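Local coordinates for protein cellobiose 2-epimerase (Ruminococcus albus, PDB 3VW5) that is a cellobiose 2-epimerase, taken to interconvert cellobiose and 4-O-beta-D-glucosyl-D-mannose reversibly within an (alpha/alpha)6 barrel, at residues A[183-188]-A[206-211]; A[191-196]-A[255-260]; A[251-256]-A[379-384]. The protein carries 2 engineered substitutions. One frame throughout, in Å; residues are numbered along the deposited sequence.

Contact 1 (A[183-188]-A[206-211]); sequences LHLIEA and KFQLGQ
Ile186 and Leu209 open the apolar part of this buried helix pair: the ends of the two side chains meet with CD1 of Ile186 3.6 Å from CD1 of Leu209. The methylene CG1 of Ile186 also lies 3.6 Å from CB of Gln208, the two side chains running past each other in opposite directions. Ile186 places CG1 beside its backbone N (chi1 -74°), which turns this branch with its terminal methyl toward the partner helix, while CG2 reaches the same Leu209 methyl. Leu185 adds its CB, 3.7 Å from CD of Gln208, and its chain lies at roughly a right angle to that of the glutamine.

The polar part is the Gln208 amide, which a bend at chi2 brings up to the backbone of Leu185 and Ile186. OE1 comes 3.5 Å from N of Ile186, but at an angle too poor for a hydrogen bond. NE2 is bonded instead to the hydroxyl of Tyr152, which ties the amide to strand 151-156. On the side of helix 183-188 turned away from this contact, ND1 of His184 donates to OE2 of Glu187 (2.7 Å), with the acceptor in the imidazole plane. Tyr373 and Arg377 hold the other oxygen of Glu187.

The helix axes approach to 9.3 Å and run roughly antiparallel, at 146°, as expected of an inner and an outer helix of an (alpha/alpha)6 barrel. Helix 179-196 is flanked by helices 109-126 and 241-258, which receive Leu185 and Leu183, while helix 199-216 backs it.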
ATOM      1  N   LEU A 183      -7.095   5.647   4.329  1.00 36.54           N
ATOM      2  CA  LEU A 183      -5.709   5.329   4.623  1.00 38.15           C
ATOM      3  C   LEU A 183      -4.774   5.582   3.427  1.00 42.37           C
ATOM      4  O   LEU A 183      -3.674   6.136   3.578  1.00 37.58           O
ATOM      5  CB  LEU A 183      -5.621   3.867   5.063  1.00 35.86           C
ATOM      6  CG  LEU A 183      -4.368   3.392   5.804  1.00 35.92           C
ATOM      7  CD1 LEU A 183      -3.313   2.887   4.849  1.00 44.33           C
ATOM      8  CD2 LEU A 183      -3.825   4.501   6.676  1.00 37.66           C
ATOM      9  N   HIS A 184      -5.203   5.174   2.240  1.00 38.42           N
ATOM     10  CA  HIS A 184      -4.370   5.394   1.068  1.00 40.81           C
ATOM     11  C   HIS A 184      -4.407   6.828   0.507  1.00 39.68           C
ATOM     12  O   HIS A 184      -3.473   7.255  -0.171  1.00 40.01           O
ATOM     13  CB  HIS A 184      -4.573   4.291   0.022  1.00 41.42           C
ATOM     14  CG  HIS A 184      -4.010   2.977   0.465  1.00 48.72           C
ATOM     15  ND1 HIS A 184      -2.651   2.746   0.549  1.00 44.92           N
ATOM     16  CD2 HIS A 184      -4.610   1.854   0.925  1.00 44.72           C
ATOM     17  CE1 HIS A 184      -2.440   1.530   1.010  1.00 42.26           C
ATOM     18  NE2 HIS A 184      -3.614   0.963   1.241  1.00 50.85           N
ATOM     19  N   LEU A 185      -5.454   7.581   0.828  1.00 42.50           N
ATOM     20  CA  LEU A 185      -5.400   9.036   0.644  1.00 40.80           C
ATOM     21  C   LEU A 185      -4.382   9.651   1.613  1.00 38.68           C
ATOM     22  O   LEU A 185      -3.544  10.460   1.211  1.00 38.50           O
ATOM     23  CB  LEU A 185      -6.777   9.687   0.797  1.00 36.68           C
ATOM     24  CG  LEU A 185      -7.778   9.436  -0.338  1.00 38.17           C
ATOM     25  CD1 LEU A 185      -9.154   9.942   0.053  1.00 34.08           C
ATOM     26  CD2 LEU A 185      -7.341  10.057  -1.669  1.00 31.69           C
ATOM     27  N   ILE A 186      -4.430   9.260   2.881  1.00 33.79           N
ATOM     28  CA  ILE A 186      -3.408   9.734   3.809  1.00 32.84           C
ATOM     29  C   ILE A 186      -2.011   9.470   3.234  1.00 34.35           C
ATOM     30  O   ILE A 186      -1.180  10.358   3.159  1.00 38.98           O
ATOM     31  CB  ILE A 186      -3.579   9.099   5.206  1.00 33.71           C
ATOM     32  CG1 ILE A 186      -4.779   9.721   5.931  1.00 33.09           C
ATOM     33  CG2 ILE A 186      -2.320   9.234   6.026  1.00 30.68           C
ATOM     34  CD1 ILE A 186      -5.387   8.839   7.006  1.00 35.10           C
ATOM     35  N   GLU A 187      -1.782   8.242   2.795  1.00 38.70           N
ATOM     36  CA  GLU A 187      -0.486   7.802   2.313  1.00 36.24           C
ATOM     37  C   GLU A 187       0.004   8.659   1.139  1.00 38.85           C
ATOM     38  O   GLU A 187       1.147   9.123   1.139  1.00 37.86           O
ATOM     39  CB  GLU A 187      -0.610   6.343   1.893  1.00 39.63           C
ATOM     40  CG  GLU A 187       0.657   5.649   1.465  1.00 34.83           C
ATOM     41  CD  GLU A 187       0.335   4.283   0.884  1.00 45.17           C
ATOM     42  OE1 GLU A 187       0.867   3.252   1.379  1.00 45.85           O
ATOM     43  OE2 GLU A 187      -0.480   4.238  -0.069  1.00 47.06           O
ATOM     44  N   ALA A 188      -0.864   8.854   0.148  1.00 39.08           N
ATOM     45  CA  ALA A 188      -0.561   9.676  -1.035  1.00 37.63           C
ATOM     46  C   ALA A 188      -0.330  11.149  -0.700  1.00 37.05           C
ATOM     47  O   ALA A 188       0.668  11.728  -1.117  1.00 36.87           O
ATOM     48  CB  ALA A 188      -1.661   9.535  -2.118  1.00 29.52           C
ATOM     49  N   LYS A 206      -5.196  16.610   6.817  1.00 36.67           N
ATOM     50  CA  LYS A 206      -5.581  16.699   8.221  1.00 37.14           C
ATOM     51  C   LYS A 206      -7.033  16.244   8.394  1.00 41.03           C
ATOM     52  O   LYS A 206      -7.397  15.616   9.399  1.00 38.55           O
ATOM     53  CB  LYS A 206      -5.344  18.100   8.787  1.00 36.57           C
ATOM     54  CG  LYS A 206      -3.883  18.415   9.111  1.00 42.61           C
ATOM     55  CD  LYS A 206      -3.655  19.922   9.270  1.00 45.39           C
ATOM     56  CE  LYS A 206      -2.189  20.249   9.592  1.00 65.24           C
ATOM     57  NZ  LYS A 206      -2.012  21.412  10.549  1.00 61.65           N
ATOM     58  N   PHE A 207      -7.855  16.530   7.394  1.00 34.11           N
ATOM     59  CA  PHE A 207      -9.221  16.062   7.425  1.00 35.99           C
ATOM     60  C   PHE A 207      -9.275  14.516   7.395  1.00 43.89           C
ATOM     61  O   PHE A 207     -10.068  13.891   8.118  1.00 43.36           O
ATOM     62  CB  PHE A 207     -10.014  16.675   6.284  1.00 34.04           C
ATOM     63  CG  PHE A 207     -11.293  15.949   5.980  1.00 40.13           C
ATOM     64  CD1 PHE A 207     -11.346  15.015   4.960  1.00 36.59           C
ATOM     65  CD2 PHE A 207     -12.441  16.201   6.715  1.00 40.94           C
ATOM     66  CE1 PHE A 207     -12.522  14.340   4.668  1.00 40.47           C
ATOM     67  CE2 PHE A 207     -13.623  15.532   6.433  1.00 40.46           C
ATOM     68  CZ  PHE A 207     -13.660  14.594   5.404  1.00 42.04           C
ATOM     69  N   GLN A 208      -8.416  13.900   6.587  1.00 37.74           N
ATOM     70  CA  GLN A 208      -8.355  12.446   6.538  1.00 38.62           C
ATOM     71  C   GLN A 208      -7.878  11.848   7.859  1.00 42.48           C
ATOM     72  O   GLN A 208      -8.446  10.865   8.339  1.00 42.25           O
ATOM     73  CB  GLN A 208      -7.481  11.985   5.375  1.00 35.59           C
ATOM     74  CG  GLN A 208      -8.089  12.288   4.018  1.00 36.22           C
ATOM     75  CD  GLN A 208      -7.039  12.634   2.971  1.00 40.35           C
ATOM     76  OE1 GLN A 208      -5.832  12.428   3.171  1.00 29.69           O
ATOM     77  NE2 GLN A 208      -7.498  13.173   1.849  1.00 40.59           N
ATOM     78  N   LEU A 209      -6.826  12.428   8.432  1.00 40.06           N
ATOM     79  CA  LEU A 209      -6.362  12.019   9.743  1.00 37.09           C
ATOM     80  C   LEU A 209      -7.508  12.079  10.760  1.00 42.50           C
ATOM     81  O   LEU A 209      -7.737  11.119  11.488  1.00 44.13           O
ATOM     82  CB  LEU A 209      -5.197  12.893  10.196  1.00 39.28           C
ATOM     83  CG  LEU A 209      -3.758  12.425   9.926  1.00 37.90           C
ATOM     84  CD1 LEU A 209      -3.711  11.113   9.190  1.00 38.47           C
ATOM     85  CD2 LEU A 209      -2.982  13.471   9.169  1.00 41.45           C
ATOM     86  N   GLY A 210      -8.240  13.195  10.793  1.00 42.44           N
ATOM     87  CA  GLY A 210      -9.356  13.358  11.711  1.00 39.36           C
ATOM     88  C   GLY A 210     -10.403  12.265  11.584  1.00 41.37           C
ATOM     89  O   GLY A 210     -10.935  11.764  12.578  1.00 36.92           O
ATOM     90  N   GLN A 211     -10.697  11.878  10.350  1.00 41.31           N
ATOM     91  CA  GLN A 211     -11.662  10.816  10.109  1.00 38.70           C
ATOM     92  C   GLN A 211     -11.171   9.485  10.688  1.00 45.20           C
ATOM     93  O   GLN A 211     -11.954   8.714  11.272  1.00 41.07           O
ATOM     94  CB  GLN A 211     -11.950  10.671   8.619  1.00 34.81           C
ATOM     95  CG  GLN A 211     -12.744  11.808   8.039  1.00 38.65           C
ATOM     96  CD  GLN A 211     -13.542  11.391   6.821  1.00 46.75           C
ATOM     97  OE1 GLN A 211     -13.009  10.761   5.898  1.00 40.33           O
ATOM     98  NE2 GLN A 211     -14.834  11.737   6.812  1.00 47.71           N
TER

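Contact 2 (A[191-196]-A[255-260]); sequences ELYKAD and CDVLGD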
ATOM      1  N   GLU A 191       2.791  12.086   0.823  1.00 34.38           N
ATOM      2  CA  GLU A 191       3.929  12.089  -0.089  1.00 37.59           C
ATOM      3  C   GLU A 191       3.931  13.345  -0.956  1.00 36.24           C
ATOM      4  O   GLU A 191       4.984  13.878  -1.256  1.00 39.40           O
ATOM      5  CB  GLU A 191       3.953  10.808  -0.955  1.00 34.07           C
ATOM      6  CG  GLU A 191       5.212  10.589  -1.797  1.00 31.49           C
ATOM      7  CD  GLU A 191       6.451  10.250  -0.959  1.00 46.01           C
ATOM      8  OE1 GLU A 191       7.539  10.014  -1.551  1.00 46.93           O
ATOM      9  OE2 GLU A 191       6.345  10.212   0.292  1.00 48.64           O
ATOM     10  N   LEU A 192       2.749  13.802  -1.360  1.00 39.14           N
ATOM     11  CA  LEU A 192       2.608  15.028  -2.141  1.00 40.27           C
ATOM     12  C   LEU A 192       3.054  16.216  -1.310  1.00 39.08           C
ATOM     13  O   LEU A 192       3.602  17.167  -1.835  1.00 40.86           O
ATOM     14  CB  LEU A 192       1.152  15.255  -2.552  1.00 38.16           C
ATOM     15  CG  LEU A 192       0.885  15.719  -3.988  1.00 43.34           C
ATOM     16  CD1 LEU A 192      -0.442  16.481  -4.071  1.00 33.98           C
ATOM     17  CD2 LEU A 192       2.035  16.541  -4.542  1.00 36.34           C
ATOM     18  N   TYR A 193       2.807  16.166  -0.007  1.00 40.05           N
ATOM     19  CA  TYR A 193       3.179  17.285   0.846  1.00 43.75           C
ATOM     20  C   TYR A 193       4.684  17.256   1.091  1.00 42.17           C
ATOM     21  O   TYR A 193       5.349  18.283   1.051  1.00 44.02           O
ATOM     22  CB  TYR A 193       2.399  17.257   2.163  1.00 40.92           C
ATOM     23  CG  TYR A 193       2.699  18.419   3.066  1.00 43.15           C
ATOM     24  CD1 TYR A 193       2.022  19.631   2.927  1.00 44.61           C
ATOM     25  CD2 TYR A 193       3.667  18.317   4.047  1.00 46.45           C
ATOM     26  CE1 TYR A 193       2.298  20.700   3.742  1.00 39.39           C
ATOM     27  CE2 TYR A 193       3.957  19.380   4.877  1.00 47.30           C
ATOM     28  CZ  TYR A 193       3.266  20.575   4.723  1.00 49.44           C
ATOM     29  OH  TYR A 193       3.560  21.642   5.555  1.00 53.18           O
ATOM     30  N   LYS A 194       5.212  16.063   1.336  1.00 42.86           N
ATOM     31  CA  LYS A 194       6.650  15.865   1.453  1.00 42.39           C
ATOM     32  C   LYS A 194       7.347  16.440   0.226  1.00 44.30           C
ATOM     33  O   LYS A 194       8.376  17.101   0.334  1.00 44.92           O
ATOM     34  CB  LYS A 194       6.960  14.369   1.595  1.00 46.26           C
ATOM     35  CG  LYS A 194       8.436  14.005   1.567  1.00 47.72           C
ATOM     36  CD  LYS A 194       8.759  13.019   2.675  1.00 54.13           C
ATOM     37  CE  LYS A 194       9.913  13.517   3.552  1.00 64.34           C
ATOM     38  NZ  LYS A 194      10.105  12.659   4.771  1.00 70.80           N
ATOM     39  N   ALA A 195       6.761  16.200  -0.942  1.00 39.10           N
ATOM     40  CA  ALA A 195       7.371  16.608  -2.198  1.00 41.92           C
ATOM     41  C   ALA A 195       7.431  18.125  -2.419  1.00 46.73           C
ATOM     42  O   ALA A 195       8.384  18.620  -3.037  1.00 46.87           O
ATOM     43  CB  ALA A 195       6.673  15.938  -3.377  1.00 38.78           C
ATOM     44  N   ASP A 196       6.422  18.857  -1.935  1.00 42.27           N
ATOM     45  CA  ASP A 196       6.209  20.226  -2.414  1.00 44.54           C
ATOM     46  C   ASP A 196       5.527  21.198  -1.435  1.00 44.33           C
ATOM     47  O   ASP A 196       5.282  22.363  -1.776  1.00 39.51           O
ATOM     48  CB  ASP A 196       5.439  20.172  -3.735  1.00 46.05           C
ATOM     49  CG  ASP A 196       5.459  21.477  -4.470  1.00 49.59           C
ATOM     50  OD1 ASP A 196       6.504  21.794  -5.076  1.00 56.99           O
ATOM     51  OD2 ASP A 196       4.428  22.184  -4.453  1.00 51.66           O
ATOM     52  N   CYS A 255       1.952  12.599  10.328  1.00 44.88           N
ATOM     53  CA  CYS A 255       2.101  13.610  11.363  1.00 41.53           C
ATOM     54  C   CYS A 255       3.512  14.180  11.421  1.00 47.30           C
ATOM     55  O   CYS A 255       3.699  15.353  11.762  1.00 50.15           O
ATOM     56  CB  CYS A 255       1.709  13.048  12.727  1.00 36.91           C
ATOM     57  SG  CYS A 255      -0.043  12.720  12.872  1.00 47.92           S
ATOM     58  N   ASP A 256       4.505  13.348  11.112  1.00 49.25           N
ATOM     59  CA  ASP A 256       5.904  13.791  11.109  1.00 48.07           C
ATOM     60  C   ASP A 256       6.177  14.705   9.923  1.00 47.51           C
ATOM     61  O   ASP A 256       6.909  15.686  10.049  1.00 47.23           O
ATOM     62  CB  ASP A 256       6.864  12.592  11.070  1.00 43.54           C
ATOM     63  CG  ASP A 256       6.918  11.846  12.391  1.00 55.83           C
ATOM     64  OD1 ASP A 256       6.476  12.434  13.403  1.00 60.55           O
ATOM     65  OD2 ASP A 256       7.395  10.684  12.427  1.00 58.08           O
ATOM     66  N   VAL A 257       5.585  14.371   8.778  1.00 40.34           N
ATOM     67  CA  VAL A 257       5.755  15.157   7.570  1.00 46.18           C
ATOM     68  C   VAL A 257       5.040  16.509   7.679  1.00 48.77           C
ATOM     69  O   VAL A 257       5.499  17.507   7.130  1.00 54.68           O
ATOM     70  CB  VAL A 257       5.301  14.365   6.315  1.00 44.84           C
ATOM     71  CG1 VAL A 257       5.300  15.248   5.090  1.00 41.74           C
ATOM     72  CG2 VAL A 257       6.210  13.160   6.098  1.00 39.52           C
ATOM     73  N   LEU A 258       3.929  16.547   8.409  1.00 49.71           N
ATOM     74  CA  LEU A 258       3.241  17.808   8.671  1.00 51.35           C
ATOM     75  C   LEU A 258       4.024  18.627   9.688  1.00 54.61           C
ATOM     76  O   LEU A 258       4.125  19.849   9.583  1.00 55.90           O
ATOM     77  CB  LEU A 258       1.810  17.564   9.157  1.00 48.22           C
ATOM     78  CG  LEU A 258       0.890  17.115   8.021  1.00 46.46           C
ATOM     79  CD1 LEU A 258      -0.515  16.814   8.498  1.00 47.43           C
ATOM     80  CD2 LEU A 258       0.883  18.193   6.955  1.00 48.64           C
ATOM     81  N   GLY A 259       4.593  17.934  10.666  1.00 56.27           N
ATOM     82  CA  GLY A 259       5.412  18.570  11.676  1.00 52.69           C
ATOM     83  C   GLY A 259       4.622  19.319  12.727  1.00 54.23           C
ATOM     84  O   GLY A 259       5.167  20.179  13.402  1.00 59.75           O
ATOM     85  N   ASP A 260       3.336  19.005  12.862  1.00 60.50           N
ATOM     86  CA  ASP A 260       2.529  19.526  13.969  1.00 56.75           C
ATOM     87  C   ASP A 260       2.698  18.617  15.185  1.00 61.42           C
ATOM     88  O   ASP A 260       2.300  17.443  15.165  1.00 59.25           O
ATOM     89  CB  ASP A 260       1.053  19.636  13.570  1.00 58.25           C
ATOM     90  CG  ASP A 260       0.166  20.200  14.684  1.00 69.79           C
ATOM     91  OD1 ASP A 260      -0.942  20.693  14.351  1.00 74.70           O
ATOM     92  OD2 ASP A 260       0.555  20.154  15.882  1.00 66.86           O
TER
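Tyr193 leans over the last turn of helix 241-258, meeting Val257 with its edge and Leu258 with a face. Its CB points toward that turn, and CG stands anti to the backbone N (chi1 -178°), which carries the ring up against helix 241-258. Along the ring, CD2 is first, 3.6 Å from CG1 of Val257, a methyl lying in the ring plane at the edge. Next, CE2 approaches the backbone O of Val257 (3.3 Å), again close to the plane. Over one face sits CD2 of Leu258, 3.9 Å from the ring centroid and only 12° off the normal, a CH-pi contact that also brings this methyl near CZ.

The pair joins two neighbouring inner helices of the (alpha/alpha)6 barrel, 179-196 and 241-258, near their C-terminal ends. There the second helix ends at Leu258; Gly259 follows, with a positive phi that suits glycine, and Asp260 N-caps helix 261-281.

At the tip, the Tyr193 hydroxyl is hydrogen-bonded to Glu199, at the start of helix 199-216; Ala202 of that helix touches both Tyr193 and Leu258. On the more exposed flank, Lys194 crosses Val257 at about a right angle. Its CB lies 4.0 Å from CG1 of Val257, and bends at chi2 and chi3 bring NZ to 4.1 Å from CG2 of the same valine.

Contact 3 (A[251-256]-A[379-384]); sequences MDRACD and CMEVIT
Arg253 and Glu381 reach for each other from opposite directions and join two helices whose backbones stay well apart, with CA atoms 11.3 Å from each other. NH1 of Arg253 donates to OE2 of Glu381 at 2.8 Å, with an N-H...O angle of 159°. The acceptor lies at the edge of the guanidinium, near its plane, and is met on its syn side, slightly out of the carboxylate plane. A second, weak bond runs from NH2 of Arg253 to OE1 of Glu381 (3.5 Å). The guanidinium and carboxylate planes are turned 30° apart. Arg253 sets CG anti to the backbone N (chi1 171°), and bends at chi2 and chi3 then bring the guanidinium edge to Glu381.

In the (alpha/alpha)6 barrel both helices, 241-258 and 373-385, belong to the inner ring, with helix 303-318 between them in chain order; the salt bridge links two that are not consecutive.

OE1 of Glu381 has a firmer partner in NE of Arg385, one turn on along its own helix, and the two arginines gather round this carboxylate. An alanine in place of Arg253 would probably leave OE2 of Glu381 without its NH1 donor and remove this tie between the helices, the link from OE1 to Arg385 remaining. Before reaching the carboxylate, the Arg253 chain touches Thr190 of helix 179-196. OD2 of Asp252 accepts a hydrogen bond from ND2 of Asn315 on helix 303-318.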
ATOM      1  N   MET A 251       0.228   6.690   9.705  1.00 42.51           N
ATOM      2  CA  MET A 251      -0.326   7.885  10.314  1.00 39.21           C
ATOM      3  C   MET A 251       0.734   8.717  11.055  1.00 44.11           C
ATOM      4  O   MET A 251       0.688   9.953  11.023  1.00 40.25           O
ATOM      5  CB  MET A 251      -1.503   7.522  11.212  1.00 35.32           C
ATOM      6  CG  MET A 251      -2.764   7.266  10.430  1.00 34.67           C
ATOM      7  SD  MET A 251      -4.247   7.000  11.434  1.00 41.07           S
ATOM      8  CE  MET A 251      -3.813   5.576  12.416  1.00 39.87           C
ATOM      9  N   ASP A 252       1.677   8.038  11.711  1.00 41.36           N
ATOM     10  CA  ASP A 252       2.811   8.705  12.347  1.00 41.01           C
ATOM     11  C   ASP A 252       3.621   9.402  11.278  1.00 42.69           C
ATOM     12  O   ASP A 252       4.037  10.545  11.449  1.00 44.17           O
ATOM     13  CB  ASP A 252       3.713   7.712  13.090  1.00 38.71           C
ATOM     14  CG  ASP A 252       3.117   7.247  14.408  1.00 44.90           C
ATOM     15  OD1 ASP A 252       2.195   7.916  14.920  1.00 45.40           O
ATOM     16  OD2 ASP A 252       3.574   6.208  14.935  1.00 44.52           O
ATOM     17  N   ARG A 253       3.833   8.701  10.167  1.00 40.29           N
ATOM     18  CA  ARG A 253       4.547   9.263   9.029  1.00 42.51           C
ATOM     19  C   ARG A 253       3.887  10.567   8.606  1.00 42.14           C
ATOM     20  O   ARG A 253       4.559  11.581   8.465  1.00 43.11           O
ATOM     21  CB  ARG A 253       4.583   8.267   7.864  1.00 42.33           C
ATOM     22  CG  ARG A 253       5.121   8.801   6.523  1.00 43.13           C
ATOM     23  CD  ARG A 253       6.572   9.257   6.602  1.00 39.73           C
ATOM     24  NE  ARG A 253       7.353   8.511   7.584  1.00 45.95           N
ATOM     25  CZ  ARG A 253       8.076   7.423   7.305  1.00 54.85           C
ATOM     26  NH1 ARG A 253       8.111   6.938   6.059  1.00 38.87           N
ATOM     27  NH2 ARG A 253       8.764   6.812   8.277  1.00 45.12           N
ATOM     28  N   ALA A 254       2.569  10.539   8.423  1.00 41.46           N
ATOM     29  CA  ALA A 254       1.812  11.740   8.046  1.00 46.40           C
ATOM     30  C   ALA A 254       2.028  12.902   9.037  1.00 45.19           C
ATOM     31  O   ALA A 254       2.260  14.045   8.632  1.00 43.04           O
ATOM     32  CB  ALA A 254       0.308  11.420   7.886  1.00 41.22           C
ATOM     33  N   CYS A 255       1.952  12.599  10.328  1.00 44.88           N
ATOM     34  CA  CYS A 255       2.101  13.610  11.363  1.00 41.53           C
ATOM     35  C   CYS A 255       3.512  14.180  11.421  1.00 47.30           C
ATOM     36  O   CYS A 255       3.699  15.353  11.762  1.00 50.15           O
ATOM     37  CB  CYS A 255       1.709  13.048  12.727  1.00 36.91           C
ATOM     38  SG  CYS A 255      -0.043  12.720  12.872  1.00 47.92           S
ATOM     39  N   ASP A 256       4.505  13.348  11.112  1.00 49.25           N
ATOM     40  CA  ASP A 256       5.904  13.791  11.109  1.00 48.07           C
ATOM     41  C   ASP A 256       6.177  14.705   9.923  1.00 47.51           C
ATOM     42  O   ASP A 256       6.909  15.686  10.049  1.00 47.23           O
ATOM     43  CB  ASP A 256       6.864  12.592  11.070  1.00 43.54           C
ATOM     44  CG  ASP A 256       6.918  11.846  12.391  1.00 55.83           C
ATOM     45  OD1 ASP A 256       6.476  12.434  13.403  1.00 60.55           O
ATOM     46  OD2 ASP A 256       7.395  10.684  12.427  1.00 58.08           O
ATOM     47  N   CYS A 379      11.535  -3.433   3.179  1.00 40.02           N
ATOM     48  CA  CYS A 379      12.981  -3.497   3.102  1.00 37.53           C
ATOM     49  C   CYS A 379      13.558  -2.094   3.267  1.00 42.56           C
ATOM     50  O   CYS A 379      14.412  -1.860   4.143  1.00 39.56           O
ATOM     51  CB  CYS A 379      13.428  -4.165   1.806  1.00 36.26           C
ATOM     52  SG  CYS A 379      12.832  -5.880   1.657  1.00 42.86           S
ATOM     53  N   MET A 380      13.050  -1.156   2.467  1.00 37.63           N
ATOM     54  CA  MET A 380      13.529   0.220   2.508  1.00 33.20           C
ATOM     55  C   MET A 380      13.284   0.906   3.835  1.00 37.31           C
ATOM     56  O   MET A 380      14.141   1.656   4.311  1.00 47.14           O
ATOM     57  CB  MET A 380      12.939   1.025   1.361  1.00 37.98           C
ATOM     58  CG  MET A 380      13.270   0.388   0.040  1.00 44.32           C
ATOM     59  SD  MET A 380      12.688   1.271  -1.400  1.00 50.34           S
ATOM     60  CE  MET A 380      11.643   0.032  -2.183  1.00 37.99           C
ATOM     61  N   GLU A 381      12.138   0.651   4.452  1.00 35.07           N
ATOM     62  CA  GLU A 381      11.821   1.312   5.710  1.00 35.61           C
ATOM     63  C   GLU A 381      12.743   0.829   6.815  1.00 38.43           C
ATOM     64  O   GLU A 381      13.094   1.589   7.720  1.00 42.12           O
ATOM     65  CB  GLU A 381      10.357   1.087   6.093  1.00 36.77           C
ATOM     66  CG  GLU A 381       9.364   2.040   5.430  1.00 33.61           C
ATOM     67  CD  GLU A 381       9.392   3.467   6.005  1.00 44.40           C
ATOM     68  OE1 GLU A 381       9.723   3.643   7.212  1.00 39.69           O
ATOM     69  OE2 GLU A 381       9.067   4.414   5.241  1.00 37.05           O
ATOM     70  N   VAL A 382      13.127  -0.442   6.733  1.00 40.87           N
ATOM     71  CA  VAL A 382      13.951  -1.084   7.753  1.00 40.50           C
ATOM     72  C   VAL A 382      15.349  -0.526   7.642  1.00 46.31           C
ATOM     73  O   VAL A 382      15.961  -0.113   8.637  1.00 47.26           O
ATOM     74  CB  VAL A 382      14.008  -2.613   7.562  1.00 44.69           C
ATOM     75  CG1 VAL A 382      15.181  -3.206   8.342  1.00 45.90           C
ATOM     76  CG2 VAL A 382      12.690  -3.267   7.980  1.00 40.97           C
ATOM     77  N   ILE A 383      15.834  -0.514   6.405  1.00 42.73           N
ATOM     78  CA  ILE A 383      17.123   0.055   6.077  1.00 42.98           C
ATOM     79  C   ILE A 383      17.200   1.485   6.597  1.00 47.95           C
ATOM     80  O   ILE A 383      18.136   1.861   7.305  1.00 51.05           O
ATOM     81  CB  ILE A 383      17.348   0.046   4.549  1.00 35.60           C
ATOM     82  CG1 ILE A 383      17.741  -1.358   4.087  1.00 34.21           C
ATOM     83  CG2 ILE A 383      18.401   1.075   4.160  1.00 34.57           C
ATOM     84  CD1 ILE A 383      17.788  -1.514   2.598  1.00 38.64           C
ATOM     85  N   THR A 384      16.185   2.266   6.259  1.00 45.41           N
ATOM     86  CA  THR A 384      16.181   3.701   6.507  1.00 45.98           C
ATOM     87  C   THR A 384      16.065   4.087   7.984  1.00 51.74           C
ATOM     88  O   THR A 384      16.607   5.107   8.400  1.00 55.22           O
ATOM     89  CB  THR A 384      15.045   4.359   5.705  1.00 50.95           C
ATOM     90  OG1 THR A 384      15.563   4.818   4.448  1.00 50.65           O
ATOM     91  CG2 THR A 384      14.442   5.520   6.464  1.00 59.93           C
TER

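Helix 241-258 carries one side of both contact 2 and contact 3, whose centres are about 12 Å apart and whose segments share Cys255 and Asp256. Contacts 1 and 2 both draw on helix 179-196, also with centres about 12 Å apart, and they touch where CD1 of Leu258 packs 3.8 Å from CG of Lys206. Contacts 1 and 3 are about 16 Å apart between centres, yet CG2 of Ile186 lies 3.9 Å from CB of Ala254. Helix 373-385 is held from two inner helices: Glu381 through contact 3, and Arg377 through Glu187, which belongs to the 183-188 segment of contact 1.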